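Side-chain contacts in MB2760 (Mycobacterium tuberculosis, PDB 2BNG), which hydrolyses long or bulky lipophilic epoxides, such as 9,10-epoxystearic acid and cholesterol 5,6-oxide, in vitro, though its physiological substrates remain unidentified: residues A23-L28 with F73-H78; Q29-D34 with R66-V71; G98-Q103 with V138-P143. All coordinates share one frame; numbering follows the deposited sequence.

Contacts 1 and 2 adjoin, their centres about 12 Å apart, and both draw on helix 13-30: contact 1 sets it against strand 72-83, and contact 2 joins its end to the loop leading into that strand. Along the chain contact 2 is nested inside the loop that contact 1 closes, and the amide of Q29 hydrogen-bonds to the carbonyl of V75. Contact 3 opens later, its centre about 21 and 20 Å from those of contacts 1 and 2, where strand 100-113 meets the chain around the end of helix 126-139. The six-stranded sheet carries both contact 1 and contact 3, and an E74-R101 salt bridge ties them. Contact 1 lies by the probable catalytic aspartates D93 and D122.

Contact 1: residues A23-L28 with F73-H78; sequences AFLNAL and FEVKIH
L25 is the first residue of the helical segment 23-28 to meet strand 73-77, and it does so with two parts of its side chain; just before it, F24 turns from the strand to meet W120 edge-to-face. CB of L25 lies 4.2 Å from CG1 of V75, while its CD1 reaches CD1 of I77 at 3.9 Å; the side chains of L25 and I77 cross at about a right angle, so these two meet only through their end methyls. V75 uses the methyl held anti to its own backbone N (chi1 -178°). Leucine suits the place because it is long enough to meet V75 near its base and I77 at one methyl, and the beta-branched V75 and I77 favour extended backbone while offering methyls to the helix.

One turn later L28 faces F73. The apolar touch is light, CD2 of L28 to CD2 of F73 at 4.4 Å. The backbone of L28 comes closer: its O lies 3.9 Å from CD2 of F73, in the ring plane at the edge, where the weakly positive ring hydrogens lie and not the electron-rich face. A water completes the join, donating to L28 O at 2.9 Å and accepting from F73 N at 2.8 Å, so both backbone groups are satisfied where residues 23-28 and 73-78 make no direct hydrogen bond.

The axes come within 7.9 Å and run at 147°, roughly antiparallel. F73, V75 and I77 direct their CB atoms at the helix; E74, on the other face, pairs with R101. V75 also touches D93, the probable proton donor, and L25 lies near D122, the probable proton acceptor. A helix packed along a curved mixed sheet in this way belongs to the NTF2-like fold of limonene-1,2-epoxide hydrolases, here beside the active site.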
ATOM      1  N   ALA C  23       2.179  -9.809 -31.702  1.00 35.68           N
ATOM      2  CA  ALA C  23       3.619  -9.535 -31.850  1.00 35.48           C
ATOM      3  C   ALA C  23       3.936  -9.138 -33.300  1.00 34.45           C
ATOM      4  O   ALA C  23       4.657  -8.162 -33.545  1.00 34.26           O
ATOM      5  CB  ALA C  23       4.455 -10.712 -31.406  1.00 35.89           C
ATOM      6  N   PHE C  24       3.348  -9.845 -34.261  1.00 33.49           N
ATOM      7  CA  PHE C  24       3.602  -9.518 -35.647  1.00 32.95           C
ATOM      8  C   PHE C  24       3.126  -8.103 -36.059  1.00 32.20           C
ATOM      9  O   PHE C  24       3.863  -7.351 -36.679  1.00 31.56           O
ATOM     10  CB  PHE C  24       3.036 -10.592 -36.577  1.00 32.80           C
ATOM     11  CG  PHE C  24       2.981 -10.164 -38.004  1.00 31.41           C
ATOM     12  CD1 PHE C  24       4.152 -10.008 -38.733  1.00 29.88           C
ATOM     13  CD2 PHE C  24       1.752  -9.872 -38.601  1.00 30.44           C
ATOM     14  CE1 PHE C  24       4.112  -9.583 -40.050  1.00 32.02           C
ATOM     15  CE2 PHE C  24       1.677  -9.456 -39.922  1.00 32.04           C
ATOM     16  CZ  PHE C  24       2.868  -9.307 -40.664  1.00 32.45           C
ATOM     17  N   LEU C  25       1.898  -7.755 -35.705  1.00 32.18           N
ATOM     18  CA  LEU C  25       1.338  -6.443 -36.033  1.00 32.11           C
ATOM     19  C   LEU C  25       2.052  -5.275 -35.337  1.00 32.40           C
ATOM     20  O   LEU C  25       2.289  -4.238 -35.972  1.00 32.02           O
ATOM     21  CB  LEU C  25      -0.176  -6.418 -35.801  1.00 31.60           C
ATOM     22  CG  LEU C  25      -0.945  -7.349 -36.762  1.00 32.13           C
ATOM     23  CD1 LEU C  25      -2.369  -7.571 -36.240  1.00 31.49           C
ATOM     24  CD2 LEU C  25      -0.962  -6.827 -38.210  1.00 29.96           C
ATOM     25  N   ASN C  26       2.435  -5.446 -34.071  1.00 32.77           N
ATOM     26  CA  ASN C  26       3.279  -4.449 -33.418  1.00 33.32           C
ATOM     27  C   ASN C  26       4.621  -4.349 -34.124  1.00 33.23           C
ATOM     28  O   ASN C  26       5.146  -3.256 -34.316  1.00 33.48           O
ATOM     29  CB  ASN C  26       3.446  -4.706 -31.909  1.00 34.47           C
ATOM     30  CG  ASN C  26       2.146  -4.452 -31.121  1.00 36.98           C
ATOM     31  OD1 ASN C  26       1.461  -3.437 -31.311  1.00 38.41           O
ATOM     32  ND2 ASN C  26       1.801  -5.383 -30.247  1.00 38.79           N
ATOM     33  N   ALA C  27       5.158  -5.482 -34.558  1.00 32.97           N
ATOM     34  CA  ALA C  27       6.438  -5.489 -35.244  1.00 33.59           C
ATOM     35  C   ALA C  27       6.417  -4.677 -36.532  1.00 33.55           C
ATOM     36  O   ALA C  27       7.378  -3.970 -36.830  1.00 34.65           O
ATOM     37  CB  ALA C  27       6.911  -6.926 -35.516  1.00 33.61           C
ATOM     38  N   LEU C  28       5.323  -4.772 -37.289  1.00 33.41           N
ATOM     39  CA  LEU C  28       5.126  -3.967 -38.494  1.00 33.69           C
ATOM     40  C   LEU C  28       5.094  -2.476 -38.193  1.00 33.94           C
ATOM     41  O   LEU C  28       5.749  -1.676 -38.865  1.00 34.46           O
ATOM     42  CB  LEU C  28       3.809  -4.310 -39.159  1.00 32.93           C
ATOM     43  CG  LEU C  28       3.649  -5.470 -40.113  1.00 34.74           C
ATOM     44  CD1 LEU C  28       2.185  -5.463 -40.531  1.00 33.89           C
ATOM     45  CD2 LEU C  28       4.569  -5.341 -41.320  1.00 35.74           C
ATOM     46  N   PHE C  73       3.467   2.256 -41.108  1.00 36.02           N
ATOM     47  CA  PHE C  73       2.199   1.632 -40.768  1.00 35.70           C
ATOM     48  C   PHE C  73       1.841   1.896 -39.323  1.00 35.05           C
ATOM     49  O   PHE C  73       2.708   1.895 -38.466  1.00 34.92           O
ATOM     50  CB  PHE C  73       2.237   0.106 -41.013  1.00 36.13           C
ATOM     51  CG  PHE C  73       2.916  -0.300 -42.307  1.00 37.57           C
ATOM     52  CD1 PHE C  73       2.377   0.056 -43.533  1.00 39.26           C
ATOM     53  CD2 PHE C  73       4.082  -1.070 -42.286  1.00 40.13           C
ATOM     54  CE1 PHE C  73       2.993  -0.328 -44.721  1.00 40.92           C
ATOM     55  CE2 PHE C  73       4.718  -1.460 -43.474  1.00 40.35           C
ATOM     56  CZ  PHE C  73       4.170  -1.086 -44.690  1.00 40.15           C
ATOM     57  N   GLU C  74       0.557   2.129 -39.071  1.00 34.96           N
ATOM     58  CA  GLU C  74       0.016   2.059 -37.722  1.00 36.10           C
ATOM     59  C   GLU C  74      -1.109   1.021 -37.648  1.00 35.36           C
ATOM     60  O   GLU C  74      -1.856   0.791 -38.624  1.00 35.25           O
ATOM     61  CB  GLU C  74      -0.422   3.428 -37.205  1.00 36.34           C
ATOM     62  CG  GLU C  74       0.768   4.346 -36.863  1.00 39.00           C
ATOM     63  CD  GLU C  74       0.360   5.763 -36.488  1.00 42.62           C
ATOM     64  OE1 GLU C  74      -0.818   5.993 -36.113  1.00 46.05           O
ATOM     65  OE2 GLU C  74       1.223   6.667 -36.553  1.00 46.10           O
ATOM     66  N   VAL C  75      -1.193   0.354 -36.503  1.00 34.90           N
ATOM     67  CA  VAL C  75      -2.183  -0.679 -36.311  1.00 33.99           C
ATOM     68  C   VAL C  75      -2.727  -0.542 -34.913  1.00 34.04           C
ATOM     69  O   VAL C  75      -1.996  -0.482 -33.940  1.00 34.49           O
ATOM     70  CB  VAL C  75      -1.623  -2.106 -36.529  1.00 34.08           C
ATOM     71  CG1 VAL C  75      -2.739  -3.148 -36.349  1.00 33.49           C
ATOM     72  CG2 VAL C  75      -0.991  -2.244 -37.934  1.00 33.80           C
ATOM     73  N   LYS C  76      -4.035  -0.452 -34.825  1.00 33.63           N
ATOM     74  CA  LYS C  76      -4.682  -0.432 -33.558  1.00 33.58           C
ATOM     75  C   LYS C  76      -5.693  -1.577 -33.607  1.00 32.79           C
ATOM     76  O   LYS C  76      -6.583  -1.597 -34.466  1.00 32.15           O
ATOM     77  CB  LYS C  76      -5.302   0.944 -33.363  1.00 34.15           C
ATOM     78  CG  LYS C  76      -6.278   1.076 -32.251  1.00 36.83           C
ATOM     79  CD  LYS C  76      -5.683   0.897 -30.927  1.00 41.24           C
ATOM     80  CE  LYS C  76      -6.560   1.607 -29.889  1.00 44.86           C
ATOM     81  NZ  LYS C  76      -6.841   0.815 -28.701  1.00 45.79           N
ATOM     82  N   ILE C  77      -5.502  -2.559 -32.722  1.00 32.22           N
ATOM     83  CA  ILE C  77      -6.384  -3.723 -32.658  1.00 31.30           C
ATOM     84  C   ILE C  77      -7.463  -3.432 -31.624  1.00 31.60           C
ATOM     85  O   ILE C  77      -7.148  -3.207 -30.465  1.00 32.29           O
ATOM     86  CB  ILE C  77      -5.591  -5.025 -32.277  1.00 31.69           C
ATOM     87  CG1 ILE C  77      -4.363  -5.218 -33.194  1.00 30.31           C
ATOM     88  CG2 ILE C  77      -6.537  -6.255 -32.298  1.00 30.99           C
ATOM     89  CD1 ILE C  77      -3.371  -6.332 -32.730  1.00 30.79           C
ATOM     90  N   HIS C  78      -8.721  -3.413 -32.047  1.00 31.26           N
ATOM     91  CA  HIS C  78      -9.849  -3.193 -31.132  1.00 31.95           C
ATOM     92  C   HIS C  78     -10.325  -4.483 -30.463  1.00 32.31           C
ATOM     93  O   HIS C  78     -10.664  -4.487 -29.282  1.00 33.30           O
ATOM     94  CB  HIS C  78     -11.019  -2.529 -31.867  1.00 32.08           C
ATOM     95  CG  HIS C  78     -10.630  -1.297 -32.631  1.00 32.96           C
ATOM     96  ND1 HIS C  78     -10.278  -0.110 -32.013  1.00 33.28           N
ATOM     97  CD2 HIS C  78     -10.540  -1.067 -33.965  1.00 31.58           C
ATOM     98  CE1 HIS C  78      -9.972   0.789 -32.932  1.00 32.93           C
ATOM     99  NE2 HIS C  78     -10.120   0.233 -34.124  1.00 32.35           N
TER
HETATM  100  O   HOH W   1       5.749   0.898 -40.297  1.00 35.06           O

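Contact 2: residues Q29-D34 with R66-V71; sequences QNEDFD and RMQGRV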
ATOM      1  N   GLN C  29       4.298  -2.110 -37.199  1.00 34.46           N
ATOM      2  CA  GLN C  29       4.165  -0.728 -36.781  1.00 36.00           C
ATOM      3  C   GLN C  29       5.529  -0.209 -36.302  1.00 37.01           C
ATOM      4  O   GLN C  29       5.924   0.908 -36.624  1.00 37.44           O
ATOM      5  CB  GLN C  29       3.090  -0.615 -35.683  1.00 35.70           C
ATOM      6  CG  GLN C  29       2.982   0.785 -35.120  1.00 37.97           C
ATOM      7  CD  GLN C  29       1.700   1.066 -34.361  1.00 39.68           C
ATOM      8  OE1 GLN C  29       1.528   2.162 -33.895  1.00 42.47           O
ATOM      9  NE2 GLN C  29       0.800   0.103 -34.255  1.00 39.47           N
ATOM     10  N   ASN C  30       6.259  -1.048 -35.567  1.00 37.98           N
ATOM     11  CA  ASN C  30       7.528  -0.649 -34.951  1.00 39.60           C
ATOM     12  C   ASN C  30       8.734  -0.773 -35.879  1.00 40.24           C
ATOM     13  O   ASN C  30       9.862  -0.407 -35.505  1.00 40.58           O
ATOM     14  CB  ASN C  30       7.807  -1.465 -33.681  1.00 40.25           C
ATOM     15  CG  ASN C  30       6.867  -1.137 -32.553  1.00 41.35           C
ATOM     16  OD1 ASN C  30       6.189  -0.107 -32.537  1.00 41.41           O
ATOM     17  ND2 ASN C  30       6.818  -2.032 -31.597  1.00 44.07           N
ATOM     18  N   GLU C  31       8.502  -1.320 -37.071  1.00 39.70           N
ATOM     19  CA  GLU C  31       9.573  -1.534 -38.060  1.00 40.71           C
ATOM     20  C   GLU C  31      10.653  -2.486 -37.560  1.00 41.27           C
ATOM     21  O   GLU C  31      11.841  -2.324 -37.859  1.00 42.35           O
ATOM     22  CB  GLU C  31      10.178  -0.211 -38.528  1.00 41.03           C
ATOM     23  CG  GLU C  31       9.242   0.542 -39.422  1.00 41.87           C
ATOM     24  CD  GLU C  31       9.715   1.932 -39.689  1.00 44.50           C
ATOM     25  OE1 GLU C  31      10.836   2.274 -39.364  1.00 46.83           O
ATOM     26  OE2 GLU C  31       8.984   2.724 -40.244  1.00 46.14           O
ATOM     27  N   ASP C  32      10.217  -3.483 -36.800  1.00 40.93           N
ATOM     28  CA  ASP C  32      11.099  -4.443 -36.166  1.00 41.62           C
ATOM     29  C   ASP C  32      11.168  -5.641 -37.116  1.00 41.67           C
ATOM     30  O   ASP C  32      10.462  -6.659 -36.958  1.00 41.01           O
ATOM     31  CB  ASP C  32      10.542  -4.799 -34.783  1.00 41.62           C
ATOM     32  CG  ASP C  32      11.287  -5.945 -34.101  1.00 43.37           C
ATOM     33  OD1 ASP C  32      12.355  -6.374 -34.600  1.00 43.27           O
ATOM     34  OD2 ASP C  32      10.771  -6.423 -33.052  1.00 44.03           O
ATOM     35  N   PHE C  33      12.030  -5.501 -38.120  1.00 42.03           N
ATOM     36  CA  PHE C  33      11.939  -6.367 -39.305  1.00 42.42           C
ATOM     37  C   PHE C  33      12.469  -7.761 -39.090  1.00 43.38           C
ATOM     38  O   PHE C  33      12.083  -8.690 -39.800  1.00 43.66           O
ATOM     39  CB  PHE C  33      12.524  -5.697 -40.551  1.00 42.60           C
ATOM     40  CG  PHE C  33      11.687  -4.560 -41.049  1.00 42.54           C
ATOM     41  CD1 PHE C  33      10.395  -4.795 -41.520  1.00 42.34           C
ATOM     42  CD2 PHE C  33      12.166  -3.258 -41.015  1.00 43.97           C
ATOM     43  CE1 PHE C  33       9.608  -3.759 -41.970  1.00 42.96           C
ATOM     44  CE2 PHE C  33      11.379  -2.203 -41.458  1.00 44.49           C
ATOM     45  CZ  PHE C  33      10.096  -2.451 -41.935  1.00 42.66           C
ATOM     46  N   ASP C  34      13.319  -7.921 -38.086  1.00 44.22           N
ATOM     47  CA  ASP C  34      13.764  -9.251 -37.722  1.00 45.96           C
ATOM     48  C   ASP C  34      12.658 -10.080 -37.041  1.00 45.32           C
ATOM     49  O   ASP C  34      12.566 -11.297 -37.263  1.00 46.36           O
ATOM     50  CB  ASP C  34      15.011  -9.195 -36.855  1.00 47.81           C
ATOM     51  CG  ASP C  34      16.182  -8.545 -37.560  1.00 49.98           C
ATOM     52  OD1 ASP C  34      17.213  -8.351 -36.929  1.00 53.83           O
ATOM     53  OD2 ASP C  34      16.098  -8.197 -38.738  1.00 51.14           O
ATOM     54  N   ARG C  66      11.478  -3.435 -47.270  1.00 45.08           N
ATOM     55  CA  ARG C  66      11.883  -2.424 -48.230  1.00 46.21           C
ATOM     56  C   ARG C  66      10.976  -1.212 -48.279  1.00 46.13           C
ATOM     57  O   ARG C  66      11.281  -0.233 -48.946  1.00 46.87           O
ATOM     58  CB  ARG C  66      12.102  -3.032 -49.600  1.00 46.90           C
ATOM     59  CG  ARG C  66      13.392  -3.756 -49.596  1.00 47.80           C
ATOM     60  CD  ARG C  66      13.702  -4.324 -50.892  1.00 47.85           C
ATOM     61  NE  ARG C  66      14.896  -5.121 -50.739  1.00 47.82           N
ATOM     62  CZ  ARG C  66      15.283  -5.983 -51.641  1.00 48.41           C
ATOM     63  NH1 ARG C  66      14.547  -6.065 -52.700  1.00 47.45           N
ATOM     64  NH2 ARG C  66      16.368  -6.733 -51.502  1.00 48.27           N
HETATM   65  N   MSE C  67       9.888  -1.260 -47.539  0.44 45.67           N
HETATM   66  CA  MSE C  67       9.011  -0.122 -47.479  1.00 47.06           C
HETATM   67  C   MSE C  67       9.391   0.908 -46.414  1.00 46.09           C
HETATM   68  O   MSE C  67       8.893   2.046 -46.399  1.00 45.85           O
HETATM   69  CB  MSE C  67       7.584  -0.588 -47.305  1.00 45.69           C
HETATM   70  CG  MSE C  67       6.937  -0.900 -48.645  1.00 47.26           C
HETATM   71 SE   MSE C  67       5.173  -1.559 -48.298  1.00 53.06          SE
HETATM   72  CE  MSE C  67       5.382  -3.442 -48.694  1.00 49.95           C
ATOM     73  N   GLN C  68      10.286   0.497 -45.534  1.00 45.85           N
ATOM     74  CA  GLN C  68      10.832   1.336 -44.504  1.00 45.77           C
ATOM     75  C   GLN C  68      11.299   2.689 -45.050  1.00 46.22           C
ATOM     76  O   GLN C  68      12.058   2.747 -46.025  1.00 46.64           O
ATOM     77  CB  GLN C  68      12.021   0.591 -43.965  1.00 46.31           C
ATOM     78  CG  GLN C  68      12.253   0.747 -42.571  1.00 47.31           C
ATOM     79  CD  GLN C  68      13.151   1.835 -42.234  1.00 49.55           C
ATOM     80  OE1 GLN C  68      13.003   2.426 -41.223  1.00 48.61           O
ATOM     81  NE2 GLN C  68      14.111   2.093 -43.039  1.00 50.30           N
ATOM     82  N   GLY C  69      10.852   3.778 -44.423  1.00 45.47           N
ATOM     83  CA  GLY C  69      11.228   5.120 -44.889  1.00 45.98           C
ATOM     84  C   GLY C  69      10.393   5.668 -46.051  1.00 45.79           C
ATOM     85  O   GLY C  69      10.566   6.810 -46.444  1.00 46.43           O
ATOM     86  N   ARG C  70       9.482   4.865 -46.596  1.00 44.83           N
ATOM     87  CA  ARG C  70       8.583   5.323 -47.665  1.00 45.24           C
ATOM     88  C   ARG C  70       7.143   5.303 -47.271  1.00 43.39           C
ATOM     89  O   ARG C  70       6.386   6.199 -47.594  1.00 43.61           O
ATOM     90  CB  ARG C  70       8.681   4.417 -48.871  1.00 46.17           C
ATOM     91  CG  ARG C  70       9.821   4.707 -49.680  1.00 49.63           C
ATOM     92  CD  ARG C  70      10.611   3.557 -49.781  1.00 53.71           C
ATOM     93  NE  ARG C  70      11.614   3.638 -50.824  1.00 59.64           N
ATOM     94  CZ  ARG C  70      12.800   4.237 -50.705  1.00 62.67           C
ATOM     95  NH1 ARG C  70      13.157   4.878 -49.594  1.00 62.55           N
ATOM     96  NH2 ARG C  70      13.643   4.202 -51.720  1.00 64.26           N
ATOM     97  N   VAL C  71       6.746   4.226 -46.629  1.00 41.80           N
ATOM     98  CA  VAL C  71       5.424   4.169 -46.057  1.00 40.25           C
ATOM     99  C   VAL C  71       5.498   3.570 -44.656  1.00 39.21           C
ATOM    100  O   VAL C  71       6.028   2.475 -44.470  1.00 39.59           O
ATOM    101  CB  VAL C  71       4.418   3.450 -47.008  1.00 39.73           C
ATOM    102  CG1 VAL C  71       5.056   2.311 -47.693  1.00 40.12           C
ATOM    103  CG2 VAL C  71       3.186   2.989 -46.268  1.00 38.98           C
TER
HETATM  104  O   HOH W   2       8.614   3.227 -42.716  1.00 33.22           O
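F33 and Q68 make the close part of this contact, just beyond a Schellman motif that ends helix 13-30. E31, with positive phi (62°), breaks that helix, and D32 follows as N-cap of helix 33-39, its OD2 bonded to the hydroxyl of T35. The sharp change of direction sends the side chains of both E31 and F33 toward the loop 66-71.

The closest approach brings CG of Q68 to 3.3 Å from CE2 of F33, at the ring's edge and near its plane, a distance that is short and doubtful in detail; CB of Q68 follows at 3.8 Å from the same CE2. Only the aliphatic part of the glutamine is used here, which suits a residue whose polar end lies at the exposed side while its methylenes meet the ring. As modelled, the chain bends at chi2 (-92°) and the amide plane stands 81° from the ring, but this conformation is uncertain.

On the exposed side the fit is looser. The carboxylate of E31, at the end of an extended chain, lies nearly perpendicular to the modelled Q68 amide. The loop is drawn tight by M67 O, which accepts from both R70 N and V71 N, and glycine suits position 69 because at its positive phi a CB would press on the carbonyl O of Q68. A single water then bridges the segments, donating to OE2 of E31 and accepting from G69 N at 2.9 Å.

Contact 3: residues G98-Q103 with V138-P143; sequences GPLRVQ and VALVVP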
ATOM      1  N   GLY C  98       5.030  10.364 -45.963  1.00 40.28           N
ATOM      2  CA  GLY C  98       5.374  11.706 -45.522  1.00 40.83           C
ATOM      3  C   GLY C  98       4.270  12.304 -44.657  1.00 41.15           C
ATOM      4  O   GLY C  98       3.887  11.709 -43.627  1.00 40.11           O
ATOM      5  N   PRO C  99       3.718  13.471 -45.082  1.00 42.18           N
ATOM      6  CA  PRO C  99       2.711  14.169 -44.264  1.00 41.97           C
ATOM      7  C   PRO C  99       1.298  13.678 -44.546  1.00 41.11           C
ATOM      8  O   PRO C  99       0.367  14.093 -43.860  1.00 41.40           O
ATOM      9  CB  PRO C  99       2.849  15.628 -44.700  1.00 43.60           C
ATOM     10  CG  PRO C  99       3.314  15.543 -46.174  1.00 44.44           C
ATOM     11  CD  PRO C  99       4.006  14.188 -46.350  1.00 43.39           C
ATOM     12  N   LEU C 100       1.145  12.811 -45.548  1.00 39.95           N
ATOM     13  CA  LEU C 100      -0.145  12.202 -45.865  1.00 38.95           C
ATOM     14  C   LEU C 100      -0.430  10.972 -44.989  1.00 37.68           C
ATOM     15  O   LEU C 100       0.341  10.006 -44.984  1.00 37.20           O
ATOM     16  CB  LEU C 100      -0.200  11.821 -47.350  1.00 38.81           C
ATOM     17  CG  LEU C 100      -1.461  11.092 -47.829  1.00 39.06           C
ATOM     18  CD1 LEU C 100      -2.736  11.974 -47.640  1.00 38.52           C
ATOM     19  CD2 LEU C 100      -1.315  10.573 -49.281  1.00 38.33           C
ATOM     20  N   ARG C 101      -1.537  11.011 -44.251  1.00 37.35           N
ATOM     21  CA  ARG C 101      -1.948   9.882 -43.432  1.00 36.08           C
ATOM     22  C   ARG C 101      -3.317   9.392 -43.864  1.00 35.45           C
ATOM     23  O   ARG C 101      -4.275  10.169 -43.903  1.00 36.30           O
ATOM     24  CB  ARG C 101      -1.968  10.277 -41.961  1.00 36.83           C
ATOM     25  CG  ARG C 101      -2.619   9.260 -41.043  1.00 36.45           C
ATOM     26  CD  ARG C 101      -2.767   9.860 -39.666  1.00 39.93           C
ATOM     27  NE  ARG C 101      -3.174   8.832 -38.729  1.00 41.00           N
ATOM     28  CZ  ARG C 101      -2.323   8.128 -37.998  1.00 41.67           C
ATOM     29  NH1 ARG C 101      -1.027   8.383 -38.082  1.00 41.95           N
ATOM     30  NH2 ARG C 101      -2.770   7.162 -37.191  1.00 40.24           N
ATOM     31  N   VAL C 102      -3.394   8.111 -44.218  1.00 33.71           N
ATOM     32  CA  VAL C 102      -4.632   7.511 -44.697  1.00 33.03           C
ATOM     33  C   VAL C 102      -5.065   6.396 -43.749  1.00 32.11           C
ATOM     34  O   VAL C 102      -4.399   5.369 -43.613  1.00 31.06           O
ATOM     35  CB  VAL C 102      -4.487   6.940 -46.141  1.00 33.55           C
ATOM     36  CG1 VAL C 102      -5.806   6.323 -46.621  1.00 31.12           C
ATOM     37  CG2 VAL C 102      -3.998   8.022 -47.119  1.00 34.08           C
ATOM     38  N   GLN C 103      -6.201   6.608 -43.114  1.00 32.12           N
ATOM     39  CA  GLN C 103      -6.658   5.742 -42.052  1.00 31.88           C
ATOM     40  C   GLN C 103      -7.976   5.073 -42.435  1.00 31.35           C
ATOM     41  O   GLN C 103      -8.868   5.717 -43.002  1.00 32.80           O
ATOM     42  CB  GLN C 103      -6.825   6.585 -40.788  1.00 32.57           C
ATOM     43  CG  GLN C 103      -6.950   5.813 -39.504  1.00 33.73           C
ATOM     44  CD  GLN C 103      -6.695   6.712 -38.301  1.00 36.08           C
ATOM     45  OE1 GLN C 103      -5.632   7.239 -38.153  1.00 34.99           O
ATOM     46  NE2 GLN C 103      -7.669   6.897 -37.470  1.00 34.27           N
ATOM     47  N   VAL C 138      -7.263  16.423 -47.181  1.00 52.54           N
ATOM     48  CA  VAL C 138      -7.743  17.635 -46.527  1.00 54.83           C
ATOM     49  C   VAL C 138      -6.821  18.045 -45.368  1.00 55.43           C
ATOM     50  O   VAL C 138      -6.509  19.236 -45.204  1.00 57.06           O
ATOM     51  CB  VAL C 138      -9.211  17.507 -46.042  1.00 54.96           C
ATOM     52  CG1 VAL C 138      -9.557  18.619 -45.068  1.00 55.55           C
ATOM     53  CG2 VAL C 138     -10.177  17.524 -47.231  1.00 56.04           C
ATOM     54  N   ALA C 139      -6.378  17.063 -44.585  1.00 54.06           N
ATOM     55  CA  ALA C 139      -5.543  17.340 -43.417  1.00 54.87           C
ATOM     56  C   ALA C 139      -4.145  17.870 -43.796  1.00 56.10           C
ATOM     57  O   ALA C 139      -3.500  18.549 -43.012  1.00 56.98           O
ATOM     58  CB  ALA C 139      -5.443  16.126 -42.546  1.00 52.60           C
ATOM     59  N   LEU C 140      -3.706  17.572 -45.003  1.00 56.94           N
ATOM     60  CA  LEU C 140      -2.493  18.107 -45.609  1.00 58.84           C
ATOM     61  C   LEU C 140      -2.466  19.624 -45.685  1.00 62.35           C
ATOM     62  O   LEU C 140      -1.399  20.238 -45.804  1.00 63.31           O
ATOM     63  CB  LEU C 140      -2.401  17.605 -47.043  1.00 58.69           C
ATOM     64  CG  LEU C 140      -1.239  16.760 -47.533  1.00 57.44           C
ATOM     65  CD1 LEU C 140      -0.840  15.756 -46.485  1.00 55.92           C
ATOM     66  CD2 LEU C 140      -1.614  16.099 -48.848  1.00 56.56           C
ATOM     67  N   VAL C 141      -3.694  20.204 -45.639  1.00 64.61           N
ATOM     68  CA  VAL C 141      -3.908  21.614 -45.884  1.00 67.97           C
ATOM     69  C   VAL C 141      -4.451  22.230 -44.589  1.00 69.35           C
ATOM     70  O   VAL C 141      -4.124  23.362 -44.234  1.00 71.73           O
ATOM     71  CB  VAL C 141      -4.904  21.746 -47.062  1.00 69.18           C
ATOM     72  CG1 VAL C 141      -5.523  22.990 -47.086  1.00 71.64           C
ATOM     73  CG2 VAL C 141      -4.243  21.637 -48.341  1.00 69.53           C
ATOM     74  N   VAL C 142      -5.277  21.464 -43.886  1.00 68.75           N
ATOM     75  CA  VAL C 142      -5.796  21.843 -42.575  1.00 69.93           C
ATOM     76  C   VAL C 142      -5.317  20.785 -41.576  1.00 68.62           C
ATOM     77  O   VAL C 142      -6.033  19.811 -41.306  1.00 67.42           O
ATOM     78  CB  VAL C 142      -7.351  21.898 -42.544  1.00 70.44           C
ATOM     79  CG1 VAL C 142      -7.831  22.600 -41.283  1.00 71.46           C
ATOM     80  CG2 VAL C 142      -7.905  22.573 -43.792  1.00 71.90           C
ATOM     81  N   PRO C 143      -4.099  20.960 -41.025  1.00 69.08           N
ATOM     82  CA  PRO C 143      -3.529  19.929 -40.148  1.00 67.46           C
ATOM     83  C   PRO C 143      -4.430  19.613 -38.980  1.00 67.57           C
ATOM     84  O   PRO C 143      -4.169  18.735 -38.213  1.00 66.53           O
ATOM     85  CB  PRO C 143      -2.228  20.545 -39.631  1.00 68.20           C
ATOM     86  CG  PRO C 143      -2.069  21.834 -40.291  1.00 70.20           C
ATOM     87  CD  PRO C 143      -3.205  22.115 -41.205  1.00 70.82           C
TER
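L140 reaches P99 and L100 through one methyl, CD1, which carries the whole contact. CD1 rests near the peptide joining the two residues, with CB of P99 and CB of L100 each 4.1 Å away. Its modelled distance of 3.3 Å to P99 O is short, and chi1 of L140, -120°, is far from a staggered value; on an exposed residue both are best read as approximate. The torsion brings CD1 to the strand although CB does not aim there. A leucine is long enough to span this gap from the turn near the end of the helix, where V138 O accepts from both V141 N and V142 N.

G98 and P99 form the tip of a hairpin, with backbone angles close to those of a type II' turn: glycine suits the first corner, with its positive phi, and proline the second. L100 sets CG anti to its backbone N (chi1 177°), farther from L140, whose CD1 meets its CB; its side chain also touches L137. R101 and Q103 lie on one face of the strand. Side-on, R101 gives NE and NH2 to OE1 of Q103, each at 3.0 Å, with that oxygen in the guanidinium plane; both bonds are bent (147° at the hydrogen from NE), but together they hold the amide's orientation.

The contact lies at the surface, where the hairpin of strands 86-97 and 100-113 meets the end of helix 126-139. V102 packs on L133 of that helix, and the C-terminal tail runs alongside, with K146 bonded to P99 O and T148 O to Q103 NE2.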